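Long-range contacts in fumarate lyase (Mesorhizobium sp., PDB 3C8T), which is of undetermined specific function but belongs to the fumarase/aspartase superfamily, whose largely helical chains assemble here as a tetramer: residues A[26-34]-A[79-87]; A[186-195]-A[217-228]. All coordinates share one frame; numbering follows the deposited sequence.

Contacts 1 and 2 follow one another along the chain, the first closing before the second opens. Contact 1 packs helix 23-43 against helix 80-91; contact 2 joins two loops, 186-195 and 217-228, that flank helix 204-215. Their centres are about 18 Å apart and their nearest atoms about 6 Å, so they do not touch. What they share is helix 104-140: Ile107, Met108, Thr112 and Gln115 back contact 1, whereas Asp106, Asp109, Thr110 and Val113 meet contact 2. Both also reach other chains of the tetramer. Tyr8 of the second subunit packs beside contact 1, and Tyr162 and Asn438 of the third subunit adjoin contact 2.

Contact 1 of 2, residues A[26-34]-A[79-87]; sequences FISRCVETE and PILPLVEQL
Leu83 packs against Ile27, Cys30 and Val31 at the centre of a helix-helix crossing in this mostly helical lyase fold. The axes of segments 26-34 and 80-87 approach to 10.9 Å and cross at -67°, and apolar side chains carry most of the contact. The closest apolar contacts are those of Cys30, which points at the other helix. Its CB lies 3.5 Å from Leu83 CD2, and its SG is equally close to Ile80 CD1, while the same sulfur rests over one face of the Phe26 ring, offset toward the rim. Leu83 CG stands anti to the backbone N (chi1 163°), and the two methyls beyond it divide the work: CD1 meets the CG2 methyls of Ile27 and Val31, and CD2 covers Cys30 CB. At one end Pro79 fits against the CD1 methyl of Ile27, and Pro79 CG lies 4.3 Å from Phe26 CE2, at the edge of a ring that also pairs edge-to-face with Tyr8 of the second subunit. The contact is looser at two separate margins, each with a partly exposed valine. On one, Val31 CG1 touches CD2 of the buried Leu87 at a relaxed 4.0 Å. On the other, beside Val84, Glu34 brings the one polar group into the interface: His99 ND1 hydrogen-bonds to its OE2, and that same oxygen lies 3.2 Å from Val84 CG2.

Contact 2 of 2, residues A[186-195]-A[217-228]; sequences LVVEFSGASG and LGVPSITWHSAR
Glu189 lays its carboxylate over Trp224, with OE2 3.2 Å above the centre of one ring face and the two planes 30° apart. With CG anti to the backbone N, a bend at chi2 (94°) brings the carboxylate over the indole, where OE1 accepts the backbone N-H of Trp224 on its syn lone pair, at 3.0 Å and an almost straight 171°. The indole is also gripped at its edge: NE1 donates to Val188 O over 2.9 Å, in the ring plane but above the carbonyl plane. His225 CD2 lies 3.4 Å from Glu189 CD. Thr223 OG1 gives its proton to Gly195 O, 2.8 Å away, and lies 2.7 Å from Ser191 OG. At the far end Val187 and Gly218 form a single beta bridge, made by Gly218 N to Leu186 O and Val188 N to Gly218 O, while Pro220 CD packs 3.7 Å from Val188 CG1. Outside this shell, Arg228 NH1 fixes Trp224 O at 2.8 Å; Asp109 and Glu321 hold the guanidinium. Asp106 binds His225 NE2 and the backbone N of Ser191 and of Gly192, tying both loops to helix 104-140. Helix 204-215 packs on Phe190 and Val219, and Tyr162 of the third subunit covers Thr223. Two irregular loops, joined by one isolated bridge and a buried carboxylate over an indole, thus connect helices 160-185, 204-215 and 229-255, Arg228 occupying the N-cap position of the last.

Contact 1 of 2, residues A[26-34]-A[79-87]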
loop_
_atom_site.group_PDB
_atom_site.type_symbol
_atom_site.label_atom_id
_atom_site.label_comp_id
_atom_site.label_asym_id
_atom_site.label_seq_id
_atom_site.Cartn_x
_atom_site.Cartn_y
_atom_site.Cartn_z
ATOM N N PHE A 26 26.160 11.736 -6.067
ATOM C CA PHE A 26 26.372 10.382 -5.510
ATOM C C PHE A 26 27.820 9.954 -5.677
ATOM O O PHE A 26 28.501 9.644 -4.708
ATOM C CB PHE A 26 25.431 9.355 -6.165
ATOM C CG PHE A 26 25.563 7.953 -5.604
ATOM C CD1 PHE A 26 25.178 7.673 -4.290
ATOM C CD2 PHE A 26 26.033 6.907 -6.401
ATOM C CE1 PHE A 26 25.283 6.383 -3.761
ATOM C CE2 PHE A 26 26.136 5.608 -5.877
ATOM C CZ PHE A 26 25.776 5.350 -4.545
ATOM N N ILE A 27 28.285 9.965 -6.919
ATOM C CA ILE A 27 29.675 9.708 -7.280
ATOM C C ILE A 27 30.649 10.521 -6.459
ATOM O O ILE A 27 31.589 9.954 -5.915
ATOM C CB ILE A 27 29.945 9.907 -8.821
ATOM C CG1 ILE A 27 29.145 8.870 -9.629
ATOM C CG2 ILE A 27 31.483 9.892 -9.138
ATOM C CD1 ILE A 27 29.273 7.401 -9.108
ATOM N N SER A 28 30.452 11.830 -6.336
ATOM C CA SER A 28 31.414 12.607 -5.508
ATOM C C SER A 28 31.473 12.157 -4.009
ATOM O O SER A 28 32.562 12.164 -3.393
ATOM C CB SER A 28 31.214 14.112 -5.665
ATOM O OG SER A 28 30.092 14.514 -4.933
ATOM N N ARG A 29 30.337 11.728 -3.449
ATOM C CA ARG A 29 30.313 11.125 -2.095
ATOM C C ARG A 29 31.001 9.762 -2.067
ATOM O O ARG A 29 31.593 9.408 -1.062
ATOM C CB ARG A 29 28.890 10.950 -1.533
ATOM C CG ARG A 29 27.916 12.150 -1.599
ATOM C CD ARG A 29 28.535 13.536 -1.448
ATOM N NE ARG A 29 29.059 13.824 -0.111
ATOM C CZ ARG A 29 28.466 14.622 0.784
ATOM N NH1 ARG A 29 29.021 14.828 1.974
ATOM N NH2 ARG A 29 27.304 15.188 0.505
ATOM N N CYS A 30 30.895 9.014 -3.171
ATOM C CA CYS A 30 31.613 7.749 -3.366
ATOM C C CYS A 30 33.123 7.913 -3.330
ATOM O O CYS A 30 33.824 7.164 -2.626
ATOM C CB CYS A 30 31.174 7.037 -4.650
ATOM S SG CYS A 30 29.507 6.208 -4.571
ATOM N N VAL A 31 33.623 8.910 -4.068
ATOM C CA VAL A 31 35.026 9.309 -3.993
ATOM C C VAL A 31 35.380 9.754 -2.570
ATOM O O VAL A 31 36.386 9.282 -2.000
ATOM C CB VAL A 31 35.346 10.442 -5.017
ATOM C CG1 VAL A 31 36.804 10.820 -4.954
ATOM C CG2 VAL A 31 34.957 10.026 -6.434
ATOM N N GLU A 32 34.554 10.631 -1.981
ATOM C CA GLU A 32 34.764 11.090 -0.600
ATOM C C GLU A 32 34.967 9.923 0.367
ATOM O O GLU A 32 35.870 9.947 1.201
ATOM C CB GLU A 32 33.641 12.060 -0.145
ATOM C CG GLU A 32 33.675 12.375 1.342
ATOM C CD GLU A 32 32.591 13.334 1.827
ATOM O OE1 GLU A 32 31.755 13.820 1.010
ATOM O OE2 GLU A 32 32.587 13.612 3.060
ATOM N N THR A 33 34.158 8.879 0.220
ATOM C CA THR A 33 34.211 7.675 1.062
ATOM C C THR A 33 35.524 6.903 0.844
ATOM O O THR A 33 36.165 6.492 1.816
ATOM C CB THR A 33 32.999 6.782 0.739
ATOM O OG1 THR A 33 31.790 7.532 0.938
ATOM C CG2 THR A 33 32.971 5.461 1.574
ATOM N N GLU A 34 35.906 6.694 -0.424
ATOM C CA GLU A 34 37.116 5.920 -0.760
ATOM C C GLU A 34 38.397 6.610 -0.248
ATOM O O GLU A 34 39.319 5.942 0.217
ATOM C CB GLU A 34 37.227 5.718 -2.262
ATOM C CG GLU A 34 36.164 4.800 -2.841
ATOM C CD GLU A 34 36.550 3.319 -2.809
ATOM O OE1 GLU A 34 37.609 2.964 -2.235
ATOM O OE2 GLU A 34 35.788 2.517 -3.388
ATOM N N PRO A 79 28.208 1.206 -10.135
ATOM C CA PRO A 79 29.232 2.166 -10.551
ATOM C C PRO A 79 30.530 2.101 -9.757
ATOM O O PRO A 79 31.498 2.735 -10.178
ATOM C CB PRO A 79 28.551 3.530 -10.312
ATOM C CG PRO A 79 27.656 3.284 -9.119
ATOM C CD PRO A 79 27.126 1.868 -9.365
ATOM N N ILE A 80 30.564 1.373 -8.634
ATOM C CA ILE A 80 31.705 1.491 -7.740
ATOM C C ILE A 80 33.048 1.025 -8.321
ATOM O O ILE A 80 34.042 1.729 -8.221
ATOM C CB ILE A 80 31.473 0.841 -6.357
ATOM C CG1 ILE A 80 30.288 1.491 -5.629
ATOM C CG2 ILE A 80 32.729 0.900 -5.523
ATOM C CD1 ILE A 80 30.148 3.031 -5.797
ATOM N N LEU A 81 33.100 -0.172 -8.879
ATOM C CA LEU A 81 34.379 -0.667 -9.373
ATOM C C LEU A 81 34.865 0.091 -10.605
ATOM O O LEU A 81 36.043 0.360 -10.681
ATOM C CB LEU A 81 34.403 -2.213 -9.524
ATOM C CG LEU A 81 34.291 -2.954 -8.168
ATOM C CD1 LEU A 81 34.163 -4.472 -8.337
ATOM C CD2 LEU A 81 35.446 -2.659 -7.223
ATOM N N PRO A 82 33.963 0.461 -11.551
ATOM C CA PRO A 82 34.365 1.386 -12.607
ATOM C C PRO A 82 34.846 2.734 -12.063
ATOM O O PRO A 82 35.884 3.250 -12.518
ATOM C CB PRO A 82 33.072 1.567 -13.424
ATOM C CG PRO A 82 32.269 0.394 -13.154
ATOM C CD PRO A 82 32.561 0.023 -11.743
ATOM N N LEU A 83 34.136 3.305 -11.089
ATOM C CA LEU A 83 34.642 4.533 -10.488
ATOM C C LEU A 83 36.053 4.342 -9.857
ATOM O O LEU A 83 36.934 5.220 -9.988
ATOM C CB LEU A 83 33.643 5.137 -9.486
ATOM C CG LEU A 83 34.295 6.176 -8.555
ATOM C CD1 LEU A 83 34.623 7.472 -9.298
ATOM C CD2 LEU A 83 33.407 6.424 -7.333
ATOM N N VAL A 84 36.278 3.202 -9.194
ATOM C CA VAL A 84 37.608 2.924 -8.596
ATOM C C VAL A 84 38.690 2.816 -9.698
ATOM O O VAL A 84 39.802 3.294 -9.525
ATOM C CB VAL A 84 37.587 1.669 -7.641
ATOM C CG1 VAL A 84 38.988 1.219 -7.262
ATOM C CG2 VAL A 84 36.795 1.987 -6.397
ATOM N N GLU A 85 38.326 2.213 -10.835
ATOM C CA GLU A 85 39.226 2.095 -11.965
ATOM C C GLU A 85 39.610 3.498 -12.478
ATOM O O GLU A 85 40.785 3.775 -12.682
ATOM C CB GLU A 85 38.596 1.244 -13.073
ATOM C CG GLU A 85 38.466 -0.277 -12.745
ATOM C CD GLU A 85 37.429 -1.007 -13.651
ATOM O OE1 GLU A 85 36.771 -2.004 -13.189
ATOM O OE2 GLU A 85 37.259 -0.568 -14.832
ATOM N N GLN A 86 38.631 4.385 -12.661
ATOM C CA GLN A 86 38.936 5.737 -13.137
ATOM C C GLN A 86 39.821 6.448 -12.107
ATOM O O GLN A 86 40.828 7.054 -12.443
ATOM C CB GLN A 86 37.660 6.539 -13.429
ATOM C CG GLN A 86 36.796 6.043 -14.619
ATOM C CD GLN A 86 35.725 7.056 -15.004
ATOM O OE1 GLN A 86 35.884 8.249 -14.733
ATOM N NE2 GLN A 86 34.640 6.599 -15.654
ATOM N N LEU A 87 39.481 6.338 -10.834
ATOM C CA LEU A 87 40.311 6.976 -9.807
ATOM C C LEU A 87 41.716 6.364 -9.689
ATOM O O LEU A 87 42.700 7.063 -9.374
ATOM C CB LEU A 87 39.600 6.960 -8.457
ATOM C CG LEU A 87 40.212 7.806 -7.345
ATOM C CD1 LEU A 87 40.629 9.219 -7.825
ATOM C CD2 LEU A 87 39.261 7.907 -6.167
#

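Contact 2 of 2, residues A[186-195]-A[217-228]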
loop_
_atom_site.group_PDB
_atom_site.type_symbol
_atom_site.label_atom_id
_atom_site.label_comp_id
_atom_site.label_asym_id
_atom_site.label_seq_id
_atom_site.Cartn_x
_atom_site.Cartn_y
_atom_site.Cartn_z
ATOM N N LEU A 186 22.520 7.935 10.657
ATOM C CA LEU A 186 23.804 8.522 10.201
ATOM C C LEU A 186 25.031 7.775 10.735
ATOM O O LEU A 186 25.796 8.296 11.564
ATOM C CB LEU A 186 23.874 10.031 10.446
ATOM C CG LEU A 186 22.751 10.851 9.771
ATOM C CD1 LEU A 186 22.808 12.314 10.238
ATOM C CD2 LEU A 186 22.801 10.781 8.232
ATOM N N VAL A 187 25.220 6.568 10.216
ATOM C CA VAL A 187 26.312 5.705 10.612
ATOM C C VAL A 187 26.966 5.212 9.356
ATOM O O VAL A 187 26.330 5.105 8.308
ATOM C CB VAL A 187 25.871 4.469 11.502
ATOM C CG1 VAL A 187 25.426 4.903 12.881
ATOM C CG2 VAL A 187 24.799 3.631 10.842
ATOM N N VAL A 188 28.265 4.935 9.463
ATOM C CA VAL A 188 29.085 4.447 8.352
ATOM C C VAL A 188 28.645 3.041 7.981
ATOM O O VAL A 188 28.156 2.275 8.846
ATOM C CB VAL A 188 30.615 4.494 8.770
ATOM C CG1 VAL A 188 31.071 3.232 9.589
ATOM C CG2 VAL A 188 31.476 4.678 7.577
ATOM N N GLU A 189 28.799 2.677 6.715
ATOM C CA GLU A 189 28.806 1.247 6.386
ATOM C C GLU A 189 30.200 0.832 5.875
ATOM O O GLU A 189 30.627 1.294 4.808
ATOM C CB GLU A 189 27.759 0.884 5.331
ATOM C CG GLU A 189 27.745 -0.611 5.041
ATOM C CD GLU A 189 26.723 -1.345 5.878
ATOM O OE1 GLU A 189 27.131 -1.894 6.903
ATOM O OE2 GLU A 189 25.522 -1.353 5.524
ATOM N N PHE A 190 30.903 -0.010 6.634
ATOM C CA PHE A 190 32.140 -0.600 6.128
ATOM C C PHE A 190 32.348 -1.988 6.719
ATOM O O PHE A 190 32.801 -2.133 7.889
ATOM C CB PHE A 190 33.362 0.298 6.398
ATOM C CG PHE A 190 34.625 -0.243 5.806
ATOM C CD1 PHE A 190 34.820 -0.219 4.425
ATOM C CD2 PHE A 190 35.603 -0.805 6.631
ATOM C CE1 PHE A 190 35.976 -0.744 3.871
ATOM C CE2 PHE A 190 36.748 -1.343 6.112
ATOM C CZ PHE A 190 36.964 -1.322 4.726
ATOM N N SER A 191 31.973 -3.007 5.943
ATOM C CA SER A 191 32.027 -4.376 6.461
ATOM C C SER A 191 32.466 -5.420 5.454
ATOM O O SER A 191 32.573 -6.584 5.795
ATOM C CB SER A 191 30.685 -4.798 7.068
ATOM O OG SER A 191 30.420 -4.101 8.281
ATOM N N GLY A 192 32.699 -5.024 4.217
ATOM C CA GLY A 192 33.208 -5.958 3.248
ATOM C C GLY A 192 32.174 -6.945 2.732
ATOM O O GLY A 192 30.996 -6.902 3.123
ATOM N N ALA A 193 32.655 -7.872 1.896
ATOM C CA ALA A 193 31.834 -8.627 0.937
ATOM C C ALA A 193 30.745 -9.431 1.604
ATOM O O ALA A 193 29.614 -9.413 1.142
ATOM C CB ALA A 193 32.704 -9.526 0.080
ATOM N N SER A 194 31.053 -10.110 2.705
ATOM C CA SER A 194 29.959 -10.702 3.452
ATOM C C SER A 194 29.835 -10.190 4.872
ATOM O O SER A 194 29.247 -10.856 5.705
ATOM C CB SER A 194 29.942 -12.244 3.386
ATOM O OG SER A 194 31.163 -12.722 3.865
ATOM N N GLY A 195 30.334 -8.988 5.126
ATOM C CA GLY A 195 30.087 -8.293 6.406
ATOM C C GLY A 195 31.020 -8.580 7.579
ATOM O O GLY A 195 30.770 -8.076 8.702
ATOM N N LEU A 217 30.643 10.393 10.964
ATOM C CA LEU A 217 29.421 9.592 11.097
ATOM C C LEU A 217 29.487 8.765 12.376
ATOM O O LEU A 217 30.586 8.576 12.945
ATOM C CB LEU A 217 29.260 8.673 9.871
ATOM C CG LEU A 217 28.983 9.397 8.547
ATOM C CD1 LEU A 217 29.159 8.476 7.364
ATOM C CD2 LEU A 217 27.559 10.116 8.521
ATOM N N GLY A 218 28.349 8.249 12.847
ATOM C CA GLY A 218 28.436 7.287 13.976
ATOM C C GLY A 218 29.046 5.966 13.468
ATOM O O GLY A 218 29.272 5.796 12.266
ATOM N N VAL A 219 29.294 5.049 14.396
ATOM C CA VAL A 219 29.719 3.692 14.136
ATOM C C VAL A 219 28.511 2.785 14.397
ATOM O O VAL A 219 27.914 2.858 15.464
ATOM C CB VAL A 219 30.891 3.281 15.094
ATOM C CG1 VAL A 219 31.337 1.812 14.890
ATOM C CG2 VAL A 219 32.116 4.236 14.950
ATOM N N PRO A 220 28.133 1.929 13.424
ATOM C CA PRO A 220 27.022 0.999 13.652
ATOM C C PRO A 220 27.385 -0.039 14.703
ATOM O O PRO A 220 28.586 -0.336 14.922
ATOM C CB PRO A 220 26.887 0.300 12.292
ATOM C CG PRO A 220 28.275 0.305 11.718
ATOM C CD PRO A 220 28.728 1.727 12.088
ATOM N N SER A 221 26.377 -0.613 15.353
ATOM C CA SER A 221 26.637 -1.703 16.295
ATOM C C SER A 221 27.261 -2.933 15.559
ATOM O O SER A 221 28.122 -3.631 16.097
ATOM C CB SER A 221 25.352 -2.116 16.983
ATOM O OG SER A 221 24.304 -2.171 16.052
ATOM N N ILE A 222 26.791 -3.151 14.325
ATOM C CA ILE A 222 27.234 -4.225 13.440
ATOM C C ILE A 222 26.756 -3.886 12.004
ATOM O O ILE A 222 25.833 -3.048 11.791
ATOM C CB ILE A 222 26.711 -5.639 13.937
ATOM C CG1 ILE A 222 27.403 -6.820 13.219
ATOM C CG2 ILE A 222 25.156 -5.727 13.838
ATOM C CD1 ILE A 222 27.226 -8.168 13.956
ATOM N N THR A 223 27.410 -4.529 11.040
ATOM C CA THR A 223 27.057 -4.533 9.630
ATOM C C THR A 223 25.549 -4.388 9.411
ATOM O O THR A 223 24.727 -5.093 10.041
ATOM C CB THR A 223 27.540 -5.860 9.002
ATOM O OG1 THR A 223 28.918 -6.045 9.329
ATOM C CG2 THR A 223 27.345 -5.871 7.452
ATOM N N TRP A 224 25.176 -3.452 8.541
ATOM C CA TRP A 224 23.760 -3.265 8.262
ATOM C C TRP A 224 23.437 -3.436 6.767
ATOM O O TRP A 224 22.477 -2.879 6.283
ATOM C CB TRP A 224 23.234 -1.941 8.877
ATOM C CG TRP A 224 24.028 -0.709 8.544
ATOM C CD1 TRP A 224 25.184 -0.287 9.138
ATOM C CD2 TRP A 224 23.708 0.286 7.534
ATOM N NE1 TRP A 224 25.604 0.914 8.567
ATOM C CE2 TRP A 224 24.699 1.284 7.598
ATOM C CE3 TRP A 224 22.653 0.434 6.614
ATOM C CZ2 TRP A 224 24.691 2.399 6.758
ATOM C CZ3 TRP A 224 22.639 1.567 5.774
ATOM C CH2 TRP A 224 23.640 2.517 5.856
ATOM N N HIS A 225 24.267 -4.197 6.044
ATOM C CA HIS A 225 24.013 -4.526 4.637
ATOM C C HIS A 225 22.578 -5.068 4.515
ATOM O O HIS A 225 21.885 -4.771 3.544
ATOM C CB HIS A 225 24.997 -5.582 4.126
ATOM C CG HIS A 225 26.405 -5.092 3.934
ATOM N ND1 HIS A 225 27.501 -5.930 4.038
ATOM C CD2 HIS A 225 26.898 -3.872 3.637
ATOM C CE1 HIS A 225 28.602 -5.239 3.823
ATOM N NE2 HIS A 225 28.264 -3.990 3.563
ATOM N N SER A 226 22.147 -5.851 5.506
ATOM C CA SER A 226 20.827 -6.496 5.475
ATOM C C SER A 226 19.898 -6.168 6.659
ATOM O O SER A 226 18.837 -6.770 6.786
ATOM C CB SER A 226 20.997 -8.006 5.346
ATOM O OG SER A 226 21.520 -8.526 6.546
ATOM N N ALA A 227 20.294 -5.202 7.487
ATOM C CA ALA A 227 19.480 -4.665 8.607
ATOM C C ALA A 227 19.124 -3.201 8.298
ATOM O O ALA A 227 19.856 -2.259 8.667
ATOM C CB ALA A 227 20.266 -4.777 9.962
ATOM N N ARG A 228 17.988 -3.008 7.623
ATOM C CA ARG A 228 17.690 -1.731 6.923
ATOM C C ARG A 228 16.719 -0.815 7.684
ATOM O O ARG A 228 16.132 0.095 7.082
ATOM C CB ARG A 228 17.104 -2.044 5.509
ATOM C CG ARG A 228 17.957 -3.046 4.663
ATOM C CD ARG A 228 19.433 -2.608 4.548
ATOM N NE ARG A 228 19.644 -1.470 3.644
ATOM C CZ ARG A 228 20.829 -0.936 3.358
ATOM N NH1 ARG A 228 21.946 -1.406 3.947
ATOM N NH2 ARG A 228 20.901 0.063 2.462
#